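Local coordinates for protein activated BY transcription factor SSRB (Salmonella enterica, PDB 2WNW) that belongs to glycoside hydrolase family 30, pairing a TIM-barrel domain with a beta-sandwich domain, and is probably expressed under the control of the transcription factor SsrB, at residues A[135-147]-A[185-197]. Residues are numbered along the deposited sequence; the frame is centred on the assembly and turned at random.
Sequences PHMKLMASPWSPP and GINVQALSVQNEP. With GOL (glycerol), chain F.
A141 CB meets L191 CD2 at 3.9 Å and V188 CG1 slightly farther off, on the face of the sheet that helix 167-183 covers through Y177. L139 CD1 presses on I186 CG2 at a tight 3.5 Å, the two side chains crossing at about a right angle. On the face with M140 and A190, the methionine is fully extended, CG anti to the backbone N (chi1 179°), and CE reaches across to S192 CB (3.6 Å). Bridges M140-A190 and A141-L191 make strands 138-143 and 190-192 parallel neighbours, the third and fourth of the eight in the TIM barrel. Their ladder includes A141 N to A190 O, while L139 O takes both Q189 N and A190 N. At the ladder's N-terminal end one water joins M137 O, L139 N and N187 O. Toward the C-terminal end S142 OG donates to S192 OG at 2.6 Å; R87 and D239 bond one hydroxyl each. The N195 amide stacks over one face of the W144 ring, planes 22° apart with ND2 offset toward the rim, and CB makes a CH-pi contact 4.0 Å from the six-membered ring centroid. R87 holds N195 OD1, and W144 NE1 donates at the ring edge to glycerol O2 (2.9 Å). Q194, bent at chi2 (70°), turns NE2 back to W144 O at 2.8 Å, a nearly straight bond from above the carbonyl plane; NE2 also donates to N195 O.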
loop_
_atom_site.group_PDB
_atom_site.type_symbol
_atom_site.label_atom_id
_atom_site.label_comp_id
_atom_site.label_asym_id
_atom_site.label_seq_id
_atom_site.Cartn_x
_atom_site.Cartn_y
_atom_site.Cartn_z
ATOM N N PRO A 135 6.720 -1.919 34.963
ATOM C CA PRO A 135 8.169 -2.073 35.099
ATOM C C PRO A 135 8.851 -2.724 33.898
ATOM O O PRO A 135 10.078 -2.774 33.834
ATOM C CB PRO A 135 8.305 -2.905 36.373
ATOM C CG PRO A 135 7.088 -3.759 36.338
ATOM C CD PRO A 135 6.007 -2.782 35.922
ATOM N N HIS A 136 8.060 -3.209 32.943
ATOM C CA HIS A 136 8.619 -3.865 31.764
ATOM C C HIS A 136 8.659 -3.002 30.502
ATOM O O HIS A 136 8.912 -3.506 29.406
ATOM C CB HIS A 136 7.862 -5.167 31.487
ATOM C CG HIS A 136 8.043 -6.200 32.555
ATOM N ND1 HIS A 136 6.982 -6.802 33.199
ATOM C CD2 HIS A 136 9.164 -6.722 33.108
ATOM C CE1 HIS A 136 7.442 -7.648 34.105
ATOM N NE2 HIS A 136 8.763 -7.618 34.070
ATOM N N MET A 137 8.415 -1.705 30.656
ATOM C CA MET A 137 8.451 -0.794 29.516
ATOM C C MET A 137 9.815 -0.864 28.842
ATOM O O MET A 137 10.840 -0.979 29.514
ATOM C CB MET A 137 8.233 0.653 29.963
ATOM C CG MET A 137 6.853 0.992 30.461
ATOM S SD MET A 137 6.786 2.766 30.789
ATOM C CE MET A 137 6.884 3.405 29.105
ATOM N N LYS A 138 9.826 -0.789 27.516
ATOM C CA LYS A 138 11.072 -0.804 26.760
ATOM C C LYS A 138 11.385 0.668 26.486
ATOM O O LYS A 138 10.649 1.340 25.759
ATOM C CB LYS A 138 10.887 -1.564 25.445
ATOM C CG LYS A 138 12.124 -1.598 24.563
ATOM C CD LYS A 138 11.827 -2.234 23.211
ATOM C CE LYS A 138 13.057 -2.210 22.315
ATOM N NZ LYS A 138 12.786 -2.739 20.949
ATOM N N LEU A 139 12.474 1.165 27.068
ATOM C CA LEU A 139 12.843 2.566 26.918
ATOM C C LEU A 139 13.952 2.833 25.903
ATOM O O LEU A 139 14.949 2.108 25.836
ATOM C CB LEU A 139 13.249 3.135 28.284
ATOM C CG LEU A 139 12.259 2.879 29.430
ATOM C CD1 LEU A 139 12.829 3.408 30.741
ATOM C CD2 LEU A 139 10.929 3.545 29.122
ATOM N N MET A 140 13.764 3.892 25.124
ATOM C CA MET A 140 14.722 4.299 24.104
ATOM C C MET A 140 15.229 5.708 24.410
ATOM O O MET A 140 14.450 6.584 24.781
ATOM C CB MET A 140 14.049 4.284 22.733
ATOM C CG MET A 140 14.939 4.720 21.579
ATOM S SD MET A 140 14.029 4.646 20.023
ATOM C CE MET A 140 15.252 5.214 18.850
ATOM N N ALA A 141 16.531 5.921 24.259
ATOM C CA ALA A 141 17.117 7.233 24.516
ATOM C C ALA A 141 17.786 7.735 23.245
ATOM O O ALA A 141 18.449 6.969 22.542
ATOM C CB ALA A 141 18.132 7.149 25.658
ATOM N N SER A 142 17.596 9.021 22.951
ATOM C CA SER A 142 18.163 9.653 21.761
ATOM C C SER A 142 18.681 11.046 22.095
ATOM O O SER A 142 18.059 11.773 22.866
ATOM C CB SER A 142 17.099 9.808 20.664
ATOM O OG SER A 142 16.495 8.576 20.321
ATOM N N PRO A 143 19.825 11.437 21.511
ATOM C CA PRO A 143 20.377 12.767 21.776
ATOM C C PRO A 143 19.920 13.752 20.702
ATOM O O PRO A 143 19.709 13.372 19.554
ATOM C CB PRO A 143 21.894 12.556 21.691
ATOM C CG PRO A 143 22.090 11.059 21.488
ATOM C CD PRO A 143 20.823 10.584 20.849
ATOM N N TRP A 144 19.759 15.011 21.087
ATOM C CA TRP A 144 19.399 16.054 20.144
ATOM C C TRP A 144 20.703 16.813 19.867
ATOM O O TRP A 144 20.891 17.389 18.795
ATOM C CB TRP A 144 18.347 16.987 20.748
ATOM C CG TRP A 144 16.920 16.668 20.345
ATOM C CD1 TRP A 144 16.089 17.458 19.603
ATOM C CD2 TRP A 144 16.156 15.501 20.691
ATOM N NE1 TRP A 144 14.857 16.862 19.468
ATOM C CE2 TRP A 144 14.869 15.661 20.125
ATOM C CE3 TRP A 144 16.431 14.338 21.424
ATOM C CZ2 TRP A 144 13.856 14.700 20.269
ATOM C CZ3 TRP A 144 15.421 13.378 21.568
ATOM C CH2 TRP A 144 14.149 13.571 20.991
ATOM N N SER A 145 21.612 16.802 20.839
ATOM C CA SER A 145 22.899 17.476 20.664
ATOM C C SER A 145 23.931 17.204 21.749
ATOM O O SER A 145 23.599 17.117 22.929
ATOM C CB SER A 145 22.708 18.997 20.571
ATOM O OG SER A 145 23.967 19.665 20.507
ATOM N N PRO A 146 25.204 17.038 21.349
ATOM C CA PRO A 146 26.291 16.794 22.302
ATOM C C PRO A 146 26.518 18.139 22.999
ATOM O O PRO A 146 25.931 19.148 22.599
ATOM C CB PRO A 146 27.475 16.428 21.402
ATOM C CG PRO A 146 26.818 15.837 20.179
ATOM C CD PRO A 146 25.651 16.788 19.967
ATOM N N PRO A 147 27.364 18.175 24.043
ATOM C CA PRO A 147 27.616 19.445 24.738
ATOM C C PRO A 147 28.167 20.458 23.733
ATOM O O PRO A 147 28.813 20.071 22.759
ATOM C CB PRO A 147 28.652 19.064 25.795
ATOM C CG PRO A 147 28.348 17.606 26.063
ATOM C CD PRO A 147 28.100 17.066 24.674
ATOM N N GLY A 185 17.179 2.877 38.881
ATOM C CA GLY A 185 16.230 1.846 38.498
ATOM C C GLY A 185 15.628 1.987 37.111
ATOM O O GLY A 185 14.566 1.429 36.840
ATOM N N ILE A 186 16.295 2.719 36.225
ATOM C CA ILE A 186 15.782 2.907 34.871
ATOM C C ILE A 186 16.706 2.253 33.848
ATOM O O ILE A 186 17.829 2.714 33.618
ATOM C CB ILE A 186 15.640 4.406 34.535
ATOM C CG1 ILE A 186 14.791 5.097 35.606
ATOM C CG2 ILE A 186 14.991 4.576 33.165
ATOM C CD1 ILE A 186 14.760 6.612 35.488
ATOM N N ASN A 187 16.228 1.170 33.242
ATOM C CA ASN A 187 17.013 0.453 32.245
ATOM C C ASN A 187 16.602 0.860 30.840
ATOM O O ASN A 187 15.415 0.935 30.521
ATOM C CB ASN A 187 16.839 -1.056 32.421
ATOM C CG ASN A 187 17.285 -1.534 33.790
ATOM O OD1 ASN A 187 18.421 -1.303 34.200
ATOM N ND2 ASN A 187 16.390 -2.206 34.503
ATOM N N VAL A 188 17.597 1.129 30.005
ATOM C CA VAL A 188 17.362 1.527 28.626
ATOM C C VAL A 188 17.659 0.329 27.732
ATOM O O VAL A 188 18.645 -0.379 27.945
ATOM C CB VAL A 188 18.274 2.718 28.249
ATOM C CG1 VAL A 188 18.080 3.104 26.784
ATOM C CG2 VAL A 188 17.964 3.897 29.156
ATOM N N GLN A 189 16.803 0.092 26.744
ATOM C CA GLN A 189 16.998 -1.037 25.850
ATOM C C GLN A 189 17.282 -0.628 24.413
ATOM O O GLN A 189 17.616 -1.471 23.581
ATOM C CB GLN A 189 15.775 -1.956 25.879
ATOM C CG GLN A 189 15.429 -2.485 27.260
ATOM C CD GLN A 189 14.289 -3.485 27.223
ATOM O OE1 GLN A 189 13.611 -3.705 28.225
ATOM N NE2 GLN A 189 14.079 -4.104 26.066
ATOM N N ALA A 190 17.153 0.659 24.115
ATOM C CA ALA A 190 17.405 1.128 22.759
ATOM C C ALA A 190 17.958 2.544 22.722
ATOM O O ALA A 190 17.701 3.352 23.616
ATOM C CB ALA A 190 16.123 1.058 21.938
ATOM N N LEU A 191 18.716 2.828 21.667
ATOM C CA LEU A 191 19.313 4.137 21.453
ATOM C C LEU A 191 19.239 4.490 19.977
ATOM O O LEU A 191 19.085 3.614 19.128
ATOM C CB LEU A 191 20.801 4.117 21.817
ATOM C CG LEU A 191 21.278 3.767 23.222
ATOM C CD1 LEU A 191 22.784 3.514 23.189
ATOM C CD2 LEU A 191 20.934 4.899 24.169
ATOM N N SER A 192 19.323 5.780 19.680
ATOM C CA SER A 192 19.427 6.211 18.296
ATOM C C SER A 192 20.702 7.043 18.414
ATOM O O SER A 192 21.011 7.554 19.495
ATOM C CB SER A 192 18.224 7.050 17.838
ATOM O OG SER A 192 18.218 8.353 18.383
ATOM N N VAL A 193 21.474 7.142 17.340
ATOM C CA VAL A 193 22.718 7.902 17.382
ATOM C C VAL A 193 22.477 9.396 17.524
ATOM O O VAL A 193 23.157 10.074 18.291
ATOM C CB VAL A 193 23.557 7.669 16.103
ATOM C CG1 VAL A 193 24.696 8.683 16.031
ATOM C CG2 VAL A 193 24.115 6.256 16.109
ATOM N N GLN A 194 21.497 9.898 16.785
ATOM C CA GLN A 194 21.185 11.319 16.795
ATOM C C GLN A 194 19.804 11.580 16.212
ATOM O O GLN A 194 19.412 10.973 15.213
ATOM C CB GLN A 194 22.236 12.067 15.967
ATOM C CG GLN A 194 21.885 13.499 15.603
ATOM C CD GLN A 194 21.906 14.430 16.798
ATOM O OE1 GLN A 194 22.788 14.342 17.647
ATOM N NE2 GLN A 194 20.948 15.348 16.853
ATOM N N ASN A 195 19.069 12.485 16.848
ATOM C CA ASN A 195 17.746 12.858 16.377
ATOM C C ASN A 195 17.941 13.713 15.120
ATOM O O ASN A 195 18.699 14.689 15.143
ATOM C CB ASN A 195 17.024 13.685 17.448
ATOM C CG ASN A 195 15.679 14.216 16.976
ATOM O OD1 ASN A 195 14.742 13.452 16.742
ATOM N ND2 ASN A 195 15.583 15.531 16.827
ATOM N N GLU A 196 17.292 13.325 14.024
ATOM C CA GLU A 196 17.363 14.081 12.768
ATOM C C GLU A 196 18.778 14.557 12.422
ATOM O O GLU A 196 19.033 15.763 12.329
ATOM C CB GLU A 196 16.427 15.291 12.859
ATOM C CG GLU A 196 14.981 14.938 13.176
ATOM C CD GLU A 196 14.061 16.147 13.143
ATOM O OE1 GLU A 196 14.138 16.930 12.176
ATOM O OE2 GLU A 196 13.250 16.309 14.074
ATOM N N PRO A 197 19.704 13.613 12.184
ATOM C CA PRO A 197 21.106 13.885 11.850
ATOM C C PRO A 197 21.402 14.723 10.612
ATOM O O PRO A 197 22.548 15.109 10.392
ATOM C CB PRO A 197 21.711 12.488 11.752
ATOM C CG PRO A 197 20.554 11.652 11.265
ATOM C CD PRO A 197 19.420 12.168 12.112
HETATM C C1 GOL F . 10.440 18.216 17.521
HETATM O O1 GOL F . 9.815 18.963 18.561
HETATM C C2 GOL F . 11.699 17.515 18.086
HETATM O O2 GOL F . 12.565 18.441 18.660
HETATM C C3 GOL F . 12.539 16.830 17.003
HETATM O O3 GOL F . 11.876 15.842 16.282
HETATM O O HOH W 1 10.937 -4.952 28.324
HETATM O O HOH W 2 13.758 -0.515 28.915
#